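Local coordinates for putative aspartyl-tRNA synthetase (Leishmania major, PDB 6OD8) that probably catalyses the ATP-dependent attachment of L-aspartate to tRNA(Asp), releasing AMP and diphosphate, at the interface of chains A and B. Sequence-based numbering; all coordinates share one arbitrary frame. Chains: chain A/B, Putative aspartyl-tRNA synthetase.

Both contacts belong to the two-fold interface of the A/B dimer, and the centres of their C-alpha atoms lie about 28 Å apart. They share no residue. Contact 1 sets helix 215-237 of chain A against the short strand 241-242 of chain B, whereas contact 2 sets a loop of chain A, residues 65-73, round the loop between strand 310-319 and helix 325-342 of chain B. In each, a glutamate of chain B is gripped by chain A. Each contact recurs with the chains exchanged, and both form part of a larger interface, through the class II catalytic region and a more N-terminal segment.

Contact 1: the interface of chains A and B. Residues chain A 221-222, 225, 228, 232; chain B 241-242, 291.
B:Glu242 reaches along helix 215-237 of chain A and meets A:Arg232 with one carboxylate oxygen. The glutamate is extended, CG anti to its backbone N (chi1 -177°), which carries the carboxylate past the CB of A:Cys228 to the guanidinium. A:Arg232 turns its tip to meet it, and the two side chains cross obliquely with their planes 49° apart. The salt bridge runs from NH1 of A:Arg232 to OE1 of B:Glu242 at 2.7 Å. OE1 accepts through its syn lone pair and stands tilted, 26° out of the guanidinium plane of A:Arg232. OE2 of B:Glu242 stays 3.6 Å from NH1 of A:Arg232, which speaks against a flat two-oxygen pairing. Water 1 closes the arrangement: it sits in plane at the guanidinium edge, 2.6 Å from NH2 of A:Arg232, and also contacts OE1 of B:Glu242 at 2.7 Å. The backbone O of A:Cys228 lies over one face of the guanidinium, toward its rim.

At the other end of the glutamate, its backbone N donates to OG of A:Ser225 at 3.0 Å, while CB of A:Ser225 packs 3.5 Å from SG of B:Cys241. Water 2 links O of A:Phe221 (2.9 Å) with O of B:Glu242 (2.8 Å). Within chain B, the ring of B:Phe291 lies with one face under CA of B:Glu242, backing the strand. Helix and strand correspond to motif 1 of class II synthetases, the dimerisation element, and here they fasten the helix of one subunit to the strand of the other.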
ATOM      1  N   PHE A 221      14.783  -7.042   0.543  1.00 15.26           N
ATOM      2  CA  PHE A 221      13.776  -5.995   0.654  1.00 18.95           C
ATOM      3  C   PHE A 221      13.379  -5.417  -0.695  1.00 17.73           C
ATOM      4  O   PHE A 221      12.259  -4.919  -0.822  1.00 15.93           O
ATOM      5  CB  PHE A 221      14.260  -4.929   1.634  1.00 17.20           C
ATOM      6  CG  PHE A 221      14.258  -5.437   3.045  1.00 17.27           C
ATOM      7  CD1 PHE A 221      15.432  -5.787   3.673  1.00 17.45           C
ATOM      8  CD2 PHE A 221      13.049  -5.646   3.704  1.00 17.61           C
ATOM      9  CE1 PHE A 221      15.416  -6.299   4.960  1.00 15.70           C
ATOM     10  CE2 PHE A 221      13.019  -6.174   4.980  1.00 17.07           C
ATOM     11  CZ  PHE A 221      14.213  -6.494   5.613  1.00 16.35           C
ATOM     12  N   ARG A 222      14.234  -5.517  -1.711  1.00 17.53           N
ATOM     13  CA  ARG A 222      13.765  -5.260  -3.069  1.00 15.88           C
ATOM     14  C   ARG A 222      12.690  -6.271  -3.471  1.00 13.48           C
ATOM     15  O   ARG A 222      11.685  -5.907  -4.095  1.00 16.04           O
ATOM     16  CB  ARG A 222      14.938  -5.304  -4.047  1.00 13.56           C
ATOM     17  CG  ARG A 222      15.940  -4.137  -3.858  1.00 20.68           C
ATOM     18  CD  ARG A 222      17.152  -4.306  -4.768  1.00 28.00           C
ATOM     19  NE  ARG A 222      16.724  -4.276  -6.157  1.00 38.77           N
ATOM     20  CZ  ARG A 222      16.690  -3.172  -6.903  1.00 48.12           C
ATOM     21  NH1 ARG A 222      17.085  -2.009  -6.395  1.00 42.29           N
ATOM     22  NH2 ARG A 222      16.268  -3.235  -8.162  1.00 47.31           N
ATOM     23  N   SER A 225       9.387  -5.445  -1.820  1.00 16.02           N
ATOM     24  CA  SER A 225       8.696  -4.418  -2.586  1.00 14.50           C
ATOM     25  C   SER A 225       8.000  -5.011  -3.807  1.00 10.73           C
ATOM     26  O   SER A 225       6.868  -4.616  -4.143  1.00 11.57           O
ATOM     27  CB  SER A 225       9.694  -3.333  -3.018  1.00 14.76           C
ATOM     28  OG  SER A 225       9.033  -2.340  -3.784  1.00 17.82           O
ATOM     29  N   CYS A 228       4.622  -6.745  -2.902  1.00 14.83           N
ATOM     30  CA  CYS A 228       3.551  -5.744  -2.797  1.00 13.10           C
ATOM     31  C   CYS A 228       3.106  -5.259  -4.171  1.00 17.20           C
ATOM     32  O   CYS A 228       1.909  -5.162  -4.460  1.00 13.09           O
ATOM     33  CB  CYS A 228       4.018  -4.545  -1.951  1.00 18.48           C
ATOM     34  SG  CYS A 228       4.264  -4.938  -0.199  1.00 23.54           S
ATOM     35  N   ARG A 232      -0.728  -5.912  -5.690  1.00 12.60           N
ATOM     36  CA  ARG A 232      -1.664  -4.845  -6.046  0.52 12.90           C
ATOM     37  C   ARG A 232      -1.977  -4.844  -7.539  1.00 15.11           C
ATOM     38  O   ARG A 232      -3.130  -4.632  -7.944  1.00 13.39           O
ATOM     39  CB  ARG A 232      -1.102  -3.487  -5.636  0.52 10.69           C
ATOM     40  CG  ARG A 232      -1.011  -3.236  -4.142  0.52 11.07           C
ATOM     41  CD  ARG A 232      -0.657  -1.767  -3.910  0.52 14.30           C
ATOM     42  NE  ARG A 232       0.517  -1.393  -4.701  0.52 14.57           N
ATOM     43  CZ  ARG A 232       1.776  -1.579  -4.314  0.52 18.90           C
ATOM     44  NH1 ARG A 232       2.036  -2.108  -3.122  0.52 15.88           N
ATOM     45  NH2 ARG A 232       2.781  -1.205  -5.107  0.52 16.49           N
TER
ATOM     46  N   CYS B 241      11.569   2.316  -4.393  1.00 13.85           N
ATOM     47  CA  CYS B 241      11.285   1.042  -3.747  0.63 18.34           C
ATOM     48  C   CYS B 241      10.253   1.242  -2.635  1.00 17.93           C
ATOM     49  O   CYS B 241      10.369   2.168  -1.833  1.00 13.00           O
ATOM     50  CB  CYS B 241      12.585   0.467  -3.178  0.63 19.66           C
ATOM     51  SG  CYS B 241      12.517  -1.246  -2.644  0.63 20.84           S
ATOM     52  N   GLU B 242       9.246   0.375  -2.581  1.00 13.08           N
ATOM     53  CA  GLU B 242       8.283   0.454  -1.480  1.00 12.93           C
ATOM     54  C   GLU B 242       8.882  -0.090  -0.181  1.00 16.47           C
ATOM     55  O   GLU B 242       9.504  -1.160  -0.171  1.00 13.67           O
ATOM     56  CB  GLU B 242       7.008  -0.333  -1.825  1.00 10.38           C
ATOM     57  CG  GLU B 242       5.955  -0.178  -0.691  1.00 13.08           C
ATOM     58  CD  GLU B 242       4.578  -0.697  -1.064  1.00 24.03           C
ATOM     59  OE1 GLU B 242       4.409  -1.226  -2.178  1.00 20.67           O
ATOM     60  OE2 GLU B 242       3.659  -0.600  -0.224  1.00 26.88           O
ATOM     61  N   PHE B 291       9.319   4.832  -1.072  1.00 11.66           N
ATOM     62  CA  PHE B 291       8.021   5.402  -0.742  1.00 11.60           C
ATOM     63  C   PHE B 291       7.313   4.472   0.242  1.00 10.90           C
ATOM     64  O   PHE B 291       7.630   3.290   0.345  1.00 11.76           O
ATOM     65  CB  PHE B 291       7.142   5.633  -1.993  1.00  9.12           C
ATOM     66  CG  PHE B 291       6.591   4.375  -2.628  1.00 13.86           C
ATOM     67  CD1 PHE B 291       5.417   3.787  -2.150  1.00 16.15           C
ATOM     68  CD2 PHE B 291       7.230   3.797  -3.730  1.00 14.79           C
ATOM     69  CE1 PHE B 291       4.900   2.633  -2.738  1.00 10.87           C
ATOM     70  CE2 PHE B 291       6.712   2.656  -4.348  1.00 19.10           C
ATOM     71  CZ  PHE B 291       5.546   2.079  -3.857  1.00 14.83           C
TER
HETATM   72  O   HOH W   1       5.320  -1.589  -4.648  1.00 20.16           O
HETATM   73  O   HOH W   2      11.521  -2.775   1.008  1.00 27.96           O

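Contact 2: the interface of chains A and B. Residues chain A 65-71, 73; chain B 322-323.
The carboxylate of B:Glu322 enters a loop of chain A in this type 2 class II synthetase, where A:Thr67, A:Ser70 and A:His73 donate to it. Hydrogen bonds to the two oxygens dominate the site. OE1 of B:Glu322 takes the hydroxyl OG1 of A:Thr67 at 2.6 Å on its anti side. The hydroxyl OG of A:Ser70 arrives at the same OE1 from above the carboxylate plane, 42° out of it, also at 2.6 Å. The backbone N of A:Ser70 also meets OE1 of B:Glu322, on the syn side at 3.1 Å. Each hydroxyl lies between its own backbone N and carbonyl carbon (chi1 61° for A:Thr67), a rotation that turns it inward to the glutamate.

OE2 of B:Glu322 accepts from other groups of the loop. The imidazole NE2 of A:His73 bonds to its anti lone pair at 2.8 Å, with the oxygen almost in the ring plane, although ring and carboxylate are 63° apart. On the syn side comes the backbone N of A:Arg71, a residue that is poorly ordered. Together the donors hold both oxygens and fix the rotation of the carboxylate, and would be expected to stabilise its negative charge.

A water-mediated link runs beside this grip: water 3 is 2.6 Å from the backbone O of B:Glu322 and is also held by the backbone N atoms of A:Thr66 and A:Thr67.

Packing and edge contacts centre on B:His323. CB of A:Ser65 sits over the middle of the imidazole face, 3.6 Å from the ring centroid of B:His323, in a CH-pi contact. The carbonyl O of A:Thr67 lies at the edge of this ring, in plane, 3.2 Å from CD2 of B:His323. CB of A:Tyr68 adds a looser contact with the same ring, the tyrosine and histidine side chains crossing at about a right angle.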
ATOM      1  N   SER A  65      22.390  22.331  -1.021  1.00 19.84           N
ATOM      2  CA  SER A  65      21.470  22.985  -1.964  1.00 21.90           C
ATOM      3  C   SER A  65      21.956  24.388  -2.338  1.00 21.82           C
ATOM      4  O   SER A  65      21.198  25.364  -2.330  1.00 24.44           O
ATOM      5  CB  SER A  65      20.047  23.039  -1.409  1.00 20.56           C
ATOM      6  OG  SER A  65      19.586  21.726  -1.165  1.00 19.46           O
ATOM      7  N   THR A  66      23.241  24.477  -2.673  1.00 25.99           N
ATOM      8  CA  THR A  66      23.817  25.713  -3.192  1.00 28.06           C
ATOM      9  C   THR A  66      23.992  25.687  -4.707  1.00 29.51           C
ATOM     10  O   THR A  66      24.249  26.739  -5.303  1.00 28.35           O
ATOM     11  CB  THR A  66      25.168  25.989  -2.512  1.00 25.90           C
ATOM     12  OG1 THR A  66      26.085  24.940  -2.826  1.00 27.40           O
ATOM     13  CG2 THR A  66      25.009  26.054  -1.004  1.00 27.28           C
ATOM     14  N   THR A  67      23.902  24.511  -5.335  1.00 25.35           N
ATOM     15  CA  THR A  67      23.957  24.376  -6.783  1.00 27.76           C
ATOM     16  C   THR A  67      22.833  23.449  -7.219  1.00 25.51           C
ATOM     17  O   THR A  67      22.388  22.604  -6.453  1.00 25.37           O
ATOM     18  CB  THR A  67      25.303  23.802  -7.254  1.00 31.30           C
ATOM     19  OG1 THR A  67      25.485  22.503  -6.681  1.00 25.23           O
ATOM     20  CG2 THR A  67      26.470  24.710  -6.842  1.00 32.70           C
ATOM     21  N   TYR A  68      22.392  23.586  -8.464  1.00 23.48           N
ATOM     22  CA  TYR A  68      21.351  22.708  -8.998  1.00 22.66           C
ATOM     23  C   TYR A  68      21.761  22.267 -10.395  1.00 27.57           C
ATOM     24  O   TYR A  68      22.015  23.113 -11.260  1.00 27.34           O
ATOM     25  CB  TYR A  68      19.998  23.428  -9.002  1.00 23.43           C
ATOM     26  CG  TYR A  68      18.842  22.746  -9.712  1.00 23.51           C
ATOM     27  CD1 TYR A  68      18.252  21.587  -9.201  1.00 23.22           C
ATOM     28  CD2 TYR A  68      18.311  23.294 -10.877  1.00 27.40           C
ATOM     29  CE1 TYR A  68      17.163  21.000  -9.861  1.00 23.19           C
ATOM     30  CE2 TYR A  68      17.238  22.721 -11.531  1.00 28.76           C
ATOM     31  CZ  TYR A  68      16.660  21.586 -11.016  1.00 24.79           C
ATOM     32  OH  TYR A  68      15.600  21.041 -11.715  1.00 29.77           O
ATOM     33  N   LYS A  69      21.836  20.946 -10.607  1.00 24.55           N
ATOM     34  CA  LYS A  69      22.184  20.378 -11.914  1.00 29.89           C
ATOM     35  C   LYS A  69      23.500  20.958 -12.440  1.00 24.60           C
ATOM     36  O   LYS A  69      23.664  21.224 -13.634  1.00 29.56           O
ATOM     37  CB  LYS A  69      21.048  20.585 -12.923  1.00 29.52           C
ATOM     38  CG  LYS A  69      19.805  19.736 -12.590  1.00 25.77           C
ATOM     39  CD  LYS A  69      18.722  19.819 -13.679  1.00 35.45           C
ATOM     40  CE  LYS A  69      17.593  18.785 -13.383  1.00 37.88           C
ATOM     41  NZ  LYS A  69      16.492  18.708 -14.405  1.00 36.95           N
ATOM     42  N   SER A  70      24.449  21.172 -11.540  1.00 28.93           N
ATOM     43  CA  SER A  70      25.699  21.775 -11.981  1.00 29.87           C
ATOM     44  C   SER A  70      26.712  20.741 -12.451  1.00 30.56           C
ATOM     45  O   SER A  70      27.648  21.102 -13.172  1.00 33.49           O
ATOM     46  CB  SER A  70      26.303  22.632 -10.868  1.00 25.06           C
ATOM     47  OG  SER A  70      26.716  21.824  -9.789  1.00 32.41           O
ATOM     48  N   ARG A  71      26.539  19.471 -12.082  1.00 27.04           N
ATOM     49  CA  ARG A  71      27.424  18.389 -12.493  1.00 28.33           C
ATOM     50  C   ARG A  71      26.590  17.161 -12.821  1.00 29.15           C
ATOM     51  O   ARG A  71      25.489  16.984 -12.300  1.00 31.67           O
ATOM     52  CB  ARG A  71      28.439  18.021 -11.389  1.00 33.11           C
ATOM     53  CG  ARG A  71      29.034  19.218 -10.655  1.00 48.33           C
ATOM     54  CD  ARG A  71      30.200  18.810  -9.778  1.00 59.58           C
ATOM     55  NE  ARG A  71      31.366  18.456 -10.582  1.00 66.49           N
ATOM     56  CZ  ARG A  71      32.454  17.861 -10.105  1.00 60.53           C
ATOM     57  NH1 ARG A  71      33.459  17.574 -10.923  1.00 55.65           N
ATOM     58  NH2 ARG A  71      32.528  17.543  -8.817  1.00 56.99           N
ATOM     59  N   HIS A  73      26.306  13.368 -12.246  1.00 32.23           N
ATOM     60  CA  HIS A  73      26.741  12.286 -11.378  0.53 35.02           C
ATOM     61  C   HIS A  73      26.326  10.950 -11.997  1.00 38.07           C
ATOM     62  O   HIS A  73      25.130  10.686 -12.157  1.00 40.34           O
ATOM     63  CB  HIS A  73      26.130  12.499  -9.991  0.53 31.85           C
ATOM     64  CG  HIS A  73      26.056  13.946  -9.592  0.53 28.04           C
ATOM     65  ND1 HIS A  73      26.961  14.528  -8.731  0.53 28.95           N
ATOM     66  CD2 HIS A  73      25.204  14.933  -9.958  0.53 27.25           C
ATOM     67  CE1 HIS A  73      26.665  15.807  -8.576  0.53 25.10           C
ATOM     68  NE2 HIS A  73      25.608  16.080  -9.317  0.53 24.92           N
TER
ATOM     69  N   GLU B 322      22.620  17.304  -5.344  1.00 15.83           N
ATOM     70  CA  GLU B 322      23.027  18.685  -5.051  1.00 14.64           C
ATOM     71  C   GLU B 322      22.018  19.498  -4.262  1.00 17.54           C
ATOM     72  O   GLU B 322      22.436  20.337  -3.460  1.00 18.03           O
ATOM     73  CB  GLU B 322      23.318  19.455  -6.350  1.00 14.50           C
ATOM     74  CG  GLU B 322      24.453  18.841  -7.139  1.00 21.63           C
ATOM     75  CD  GLU B 322      24.679  19.523  -8.464  1.00 29.61           C
ATOM     76  OE1 GLU B 322      24.672  20.771  -8.502  1.00 25.88           O
ATOM     77  OE2 GLU B 322      24.885  18.796  -9.461  1.00 28.64           O
ATOM     78  N   HIS B 323      20.715  19.315  -4.496  1.00 19.93           N
ATOM     79  CA  HIS B 323      19.746  20.354  -4.143  1.00 15.60           C
ATOM     80  C   HIS B 323      18.382  19.738  -3.846  1.00 12.92           C
ATOM     81  O   HIS B 323      17.929  18.857  -4.577  1.00 17.03           O
ATOM     82  CB  HIS B 323      19.617  21.349  -5.316  1.00 20.73           C
ATOM     83  CG  HIS B 323      19.165  22.730  -4.937  1.00 20.91           C
ATOM     84  ND1 HIS B 323      17.887  23.003  -4.501  1.00 18.12           N
ATOM     85  CD2 HIS B 323      19.804  23.924  -4.998  1.00 24.53           C
ATOM     86  CE1 HIS B 323      17.769  24.296  -4.261  1.00 20.19           C
ATOM     87  NE2 HIS B 323      18.914  24.885  -4.575  1.00 23.27           N
TER
HETATM   88  O   HOH W   3      24.472  21.928  -3.608  1.00 26.86           O